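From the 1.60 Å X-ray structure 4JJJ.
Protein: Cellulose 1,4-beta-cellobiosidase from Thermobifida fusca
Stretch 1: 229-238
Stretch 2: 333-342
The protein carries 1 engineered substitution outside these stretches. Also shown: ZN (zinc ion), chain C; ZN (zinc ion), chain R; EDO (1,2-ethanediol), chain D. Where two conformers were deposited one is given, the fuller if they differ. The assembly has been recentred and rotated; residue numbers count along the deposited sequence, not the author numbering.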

# COMPACT_ATOMS: atom_id res chain seq x y z
N ALA A 229 9.09 -2.13 -4.63
CA ALA A 229 9.75 -3.18 -5.42
C ALA A 229 10.80 -2.57 -6.37
O ALA A 229 11.92 -3.04 -6.48
N VAL A 230 10.50 -1.44 -7.00
CA VAL A 230 11.47 -0.72 -7.79
C VAL A 230 12.60 -0.16 -6.96
O VAL A 230 13.74 -0.35 -7.29
N GLN A 231 12.32 0.45 -5.83
CA GLN A 231 13.30 0.91 -4.93
C GLN A 231 14.27 -0.21 -4.47
O GLN A 231 15.47 -0.02 -4.42
N VAL A 232 13.72 -1.37 -4.20
CA VAL A 232 14.55 -2.54 -3.79
C VAL A 232 15.55 -2.87 -4.90
O VAL A 232 16.75 -3.09 -4.64
N MET A 233 15.09 -2.78 -6.16
CA MET A 233 15.95 -3.17 -7.25
C MET A 233 16.99 -2.10 -7.51
O MET A 233 18.09 -2.41 -8.01
N PHE A 234 16.75 -0.82 -7.24
CA PHE A 234 17.84 0.17 -7.25
C PHE A 234 18.98 -0.28 -6.36
O PHE A 234 20.17 -0.32 -6.68
N TRP A 235 18.63 -0.73 -5.16
CA TRP A 235 19.62 -1.18 -4.19
C TRP A 235 20.28 -2.48 -4.59
O TRP A 235 21.52 -2.58 -4.48
N ALA A 236 19.52 -3.43 -5.11
CA ALA A 236 20.13 -4.68 -5.59
C ALA A 236 21.21 -4.30 -6.62
O ALA A 236 22.36 -4.85 -6.60
N HIS A 237 20.93 -3.35 -7.51
CA HIS A 237 21.90 -2.88 -8.55
C HIS A 237 23.15 -2.37 -7.88
O HIS A 237 24.32 -2.66 -8.23
N GLU A 238 22.95 -1.47 -6.97
CA GLU A 238 24.08 -0.88 -6.30
C GLU A 238 24.95 -1.94 -5.64
O GLU A 238 26.18 -1.89 -5.74
N TYR A 333 13.70 8.75 -8.46
CA TYR A 333 15.08 9.09 -8.85
C TYR A 333 15.58 7.93 -9.69
O TYR A 333 16.22 8.17 -10.76
N ALA A 334 15.42 6.69 -9.24
CA ALA A 334 15.97 5.50 -9.95
C ALA A 334 15.40 5.42 -11.35
O ALA A 334 16.18 5.20 -12.33
N LEU A 335 14.11 5.49 -11.45
CA LEU A 335 13.41 5.30 -12.75
C LEU A 335 13.74 6.43 -13.73
O LEU A 335 13.76 6.21 -14.96
N SER A 336 13.96 7.61 -13.22
CA SER A 336 14.30 8.78 -14.05
C SER A 336 15.79 8.91 -14.39
O SER A 336 16.12 9.36 -15.49
N GLN A 337 16.68 8.48 -13.50
CA GLN A 337 18.11 8.76 -13.65
C GLN A 337 19.13 7.64 -13.65
O GLN A 337 20.31 7.90 -13.95
N VAL A 338 18.71 6.41 -13.37
CA VAL A 338 19.63 5.26 -13.33
C VAL A 338 19.40 4.41 -14.54
O VAL A 338 18.30 3.89 -14.82
N PRO A 339 20.40 4.34 -15.41
CA PRO A 339 20.06 3.70 -16.77
C PRO A 339 19.49 2.31 -16.74
O PRO A 339 18.63 2.00 -17.59
N GLU A 340 19.96 1.54 -15.75
CA GLU A 340 19.53 0.21 -15.43
C GLU A 340 18.09 0.02 -14.96
O GLU A 340 17.58 -1.10 -14.88
N LEU A 341 17.44 1.13 -14.65
CA LEU A 341 16.09 1.13 -14.20
C LEU A 341 15.22 2.01 -15.03
O LEU A 341 14.02 1.92 -14.89
N GLN A 342 15.76 2.84 -15.93
CA GLN A 342 14.94 3.67 -16.83
C GLN A 342 14.01 2.83 -17.71
O GLN A 342 14.45 1.91 -18.41

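The first stretch is helical throughout, while the second begins as helix and leaves helical geometry at V338. The two helix axes cross at 66° and come no closer than 10.0 Å, so the space between them is filled by side chains, and no hydrogen bond passes directly from one stretch to the other. V230, F234 and H237, spaced three or four residues apart, lie along one side of the first helix and make most of its contribution.

V230 points toward the second stretch in the t rotamer (chi1 174°). Its CG1 lies 3.7 Å from CG of L335, whose own CA-to-CB bond runs sideways; chi angles of -69° (m) and 160° (t) bring the end of that leucine nearer to the valine. A branched, compact residue suits this position, because it fills a buried space without needing a polar partner.

F234 has the largest covered area of any residue here. Its CA-to-CB bond runs sideways, and chi1 of 167° (t) with chi2 of 81° carries the ring out among A334, Y333 and V338. CD1 of F234 is 3.9 Å from CB of A334; the CA atoms of these two residues are just 6.3 Å apart, and the alanine methyl fits this close backbone approach. CE1 of F234 sits 3.8 Å from CG2 of V338, which meets the phenyl ring at its edge, near its plane. The same CE1 approaches the edge of the Y333 ring, 4.0 Å from its CE2. Y333 is t at chi1 (163°), which brings its ring nearer although its CA-to-CB bond points sideways.

L341 reaches in from the nonhelical segment. With chi1 at -83° (m) and chi2 at 175° (t), its CD1 lies against the helix backbone, 3.6 Å from CA of F234, and its CD2 is 4.4 Å from CB of M233. M233 starts toward the second stretch, but its m, m, m conformation leads the sulfur end away, leaving mainly its base to meet the leucine.

The polar end of the contact is built on metal. H237, at chi1 170° (t) and chi2 -107°, directs NE2 toward E340, whose CB lies over one face of the imidazole. The 3.5 Å between NE2 of H237 and OE2 of E340 is bridged by zinc. In chain C, the ion is 2.2 Å from NE2 of H237 and 2.4 and 2.0 Å from OE1 and OE2 of E340, with waters 1 and 2 as its further ligands. The chain R zinc lies 2.1 Å from the chain C zinc, too close for both to be occupied at once, so the two are alternative positions; in the second, NE2 of H237 and OE2 of E340 are each 2.2 Å from the ion, and water 1 is the third ligand. E340 combines chi1 of -69° (m) with an off-rotamer chi2 of 93°, a conformation that presents its carboxylate to the zinc. ND1 of H237 donates to OE2 of E238 at 2.9 Å, and OE1 of E238 accepts a very short 2.5 Å hydrogen bond from O2 of 1,2-ethanediol.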

# COMPACT_ATOMS: atom_id res chain seq x y z
CB ALA A 229 8.73 -3.94 -6.17
CB VAL A 230 10.80 0.47 -8.56
CG1 VAL A 230 11.84 1.36 -9.29
CG2 VAL A 230 9.74 -0.05 -9.56
CB GLN A 231 12.58 1.51 -3.69
CG GLN A 231 13.45 1.89 -2.58
CD GLN A 231 12.68 2.19 -1.31
OE1 GLN A 231 11.49 1.99 -1.25
NE2 GLN A 231 13.39 2.73 -0.28
CB VAL A 232 13.71 -3.80 -3.46
CG1 VAL A 232 14.61 -5.02 -3.37
CG2 VAL A 232 12.90 -3.50 -2.24
CB MET A 233 15.13 -3.53 -8.46
CG MET A 233 14.33 -4.78 -8.30
SD MET A 233 15.27 -6.23 -7.67
CE MET A 233 16.51 -6.25 -8.77
CB PHE A 234 17.36 1.54 -6.79
CG PHE A 234 18.45 2.47 -6.51
CD1 PHE A 234 19.09 3.18 -7.52
CD2 PHE A 234 18.88 2.67 -5.25
CE1 PHE A 234 20.13 4.05 -7.26
CE2 PHE A 234 19.90 3.52 -4.94
CZ PHE A 234 20.59 4.21 -5.98
CB TRP A 235 19.01 -1.29 -2.78
CG TRP A 235 18.79 0.10 -2.23
CD1 TRP A 235 17.56 0.73 -1.98
CD2 TRP A 235 19.80 1.05 -1.93
NE1 TRP A 235 17.81 2.04 -1.55
CE2 TRP A 235 19.17 2.23 -1.46
CE3 TRP A 235 21.20 1.02 -1.98
CZ2 TRP A 235 19.91 3.38 -1.06
CZ3 TRP A 235 21.90 2.12 -1.63
CH2 TRP A 235 21.24 3.34 -1.19
CB ALA A 236 19.10 -5.58 -6.25
CB HIS A 237 21.35 -1.71 -9.39
CG HIS A 237 22.39 -1.08 -10.26
ND1 HIS A 237 22.92 0.13 -9.99
CD2 HIS A 237 23.05 -1.57 -11.33
CE1 HIS A 237 23.89 0.39 -10.86
NE2 HIS A 237 24.01 -0.65 -11.65
CB GLU A 238 23.71 0.16 -5.26
CG GLU A 238 22.91 1.35 -5.87
CD GLU A 238 23.75 2.24 -6.77
OE1 GLU A 238 24.63 2.96 -6.21
OE2 GLU A 238 23.56 2.18 -8.01
CB TYR A 333 15.92 9.20 -7.56
CG TYR A 333 17.41 9.13 -7.87
CD1 TYR A 333 18.03 10.22 -8.38
CD2 TYR A 333 18.12 8.03 -7.55
CE1 TYR A 333 19.42 10.18 -8.61
CE2 TYR A 333 19.46 7.95 -7.85
CZ TYR A 333 20.04 9.03 -8.39
OH TYR A 333 21.44 8.99 -8.64
CB ALA A 334 15.77 4.20 -9.19
CB LEU A 335 11.92 5.14 -12.59
CG LEU A 335 11.46 3.86 -11.94
CD1 LEU A 335 10.04 4.04 -11.41
CD2 LEU A 335 11.52 2.66 -12.92
CB SER A 336 13.76 10.08 -13.48
OG SER A 336 14.28 10.45 -12.25
CB GLN A 337 18.56 9.71 -12.56
CG GLN A 337 17.99 11.08 -12.75
CD GLN A 337 18.71 12.16 -11.90
OE1 GLN A 337 19.94 12.14 -11.72
NE2 GLN A 337 17.95 13.08 -11.37
CB VAL A 338 19.35 4.43 -12.08
CG1 VAL A 338 20.22 3.22 -12.07
CG2 VAL A 338 19.64 5.25 -10.84
CB PRO A 339 21.42 3.74 -17.52
CG PRO A 339 22.14 4.88 -16.88
CD PRO A 339 21.72 5.01 -15.41
CB GLU A 340 20.47 -0.27 -14.33
CG GLU A 340 21.85 -0.48 -14.90
CD GLU A 340 22.82 0.72 -14.78
OE1 GLU A 340 22.50 1.88 -14.39
OE2 GLU A 340 24.00 0.40 -15.04
CB LEU A 341 16.03 1.54 -12.70
CG LEU A 341 16.31 0.33 -11.81
CD1 LEU A 341 16.36 0.87 -10.41
CD2 LEU A 341 15.25 -0.76 -11.84
CB GLN A 342 15.84 4.56 -17.69
CG GLN A 342 16.47 5.71 -16.94
CD GLN A 342 17.50 6.48 -17.77
OE1 GLN A 342 18.18 5.90 -18.64
NE2 GLN A 342 17.61 7.73 -17.54
ZN ZN C . 24.30 0.93 -13.11
ZN ZN R . 25.03 -0.93 -13.59
C1 EDO D . 25.06 5.07 -2.13
O1 EDO D . 26.35 5.69 -2.17
C2 EDO D . 24.64 4.58 -3.49
O2 EDO D . 25.20 3.29 -3.82
O HOH W 1 26.63 0.36 -13.52
O HOH W 2 24.12 3.27 -12.96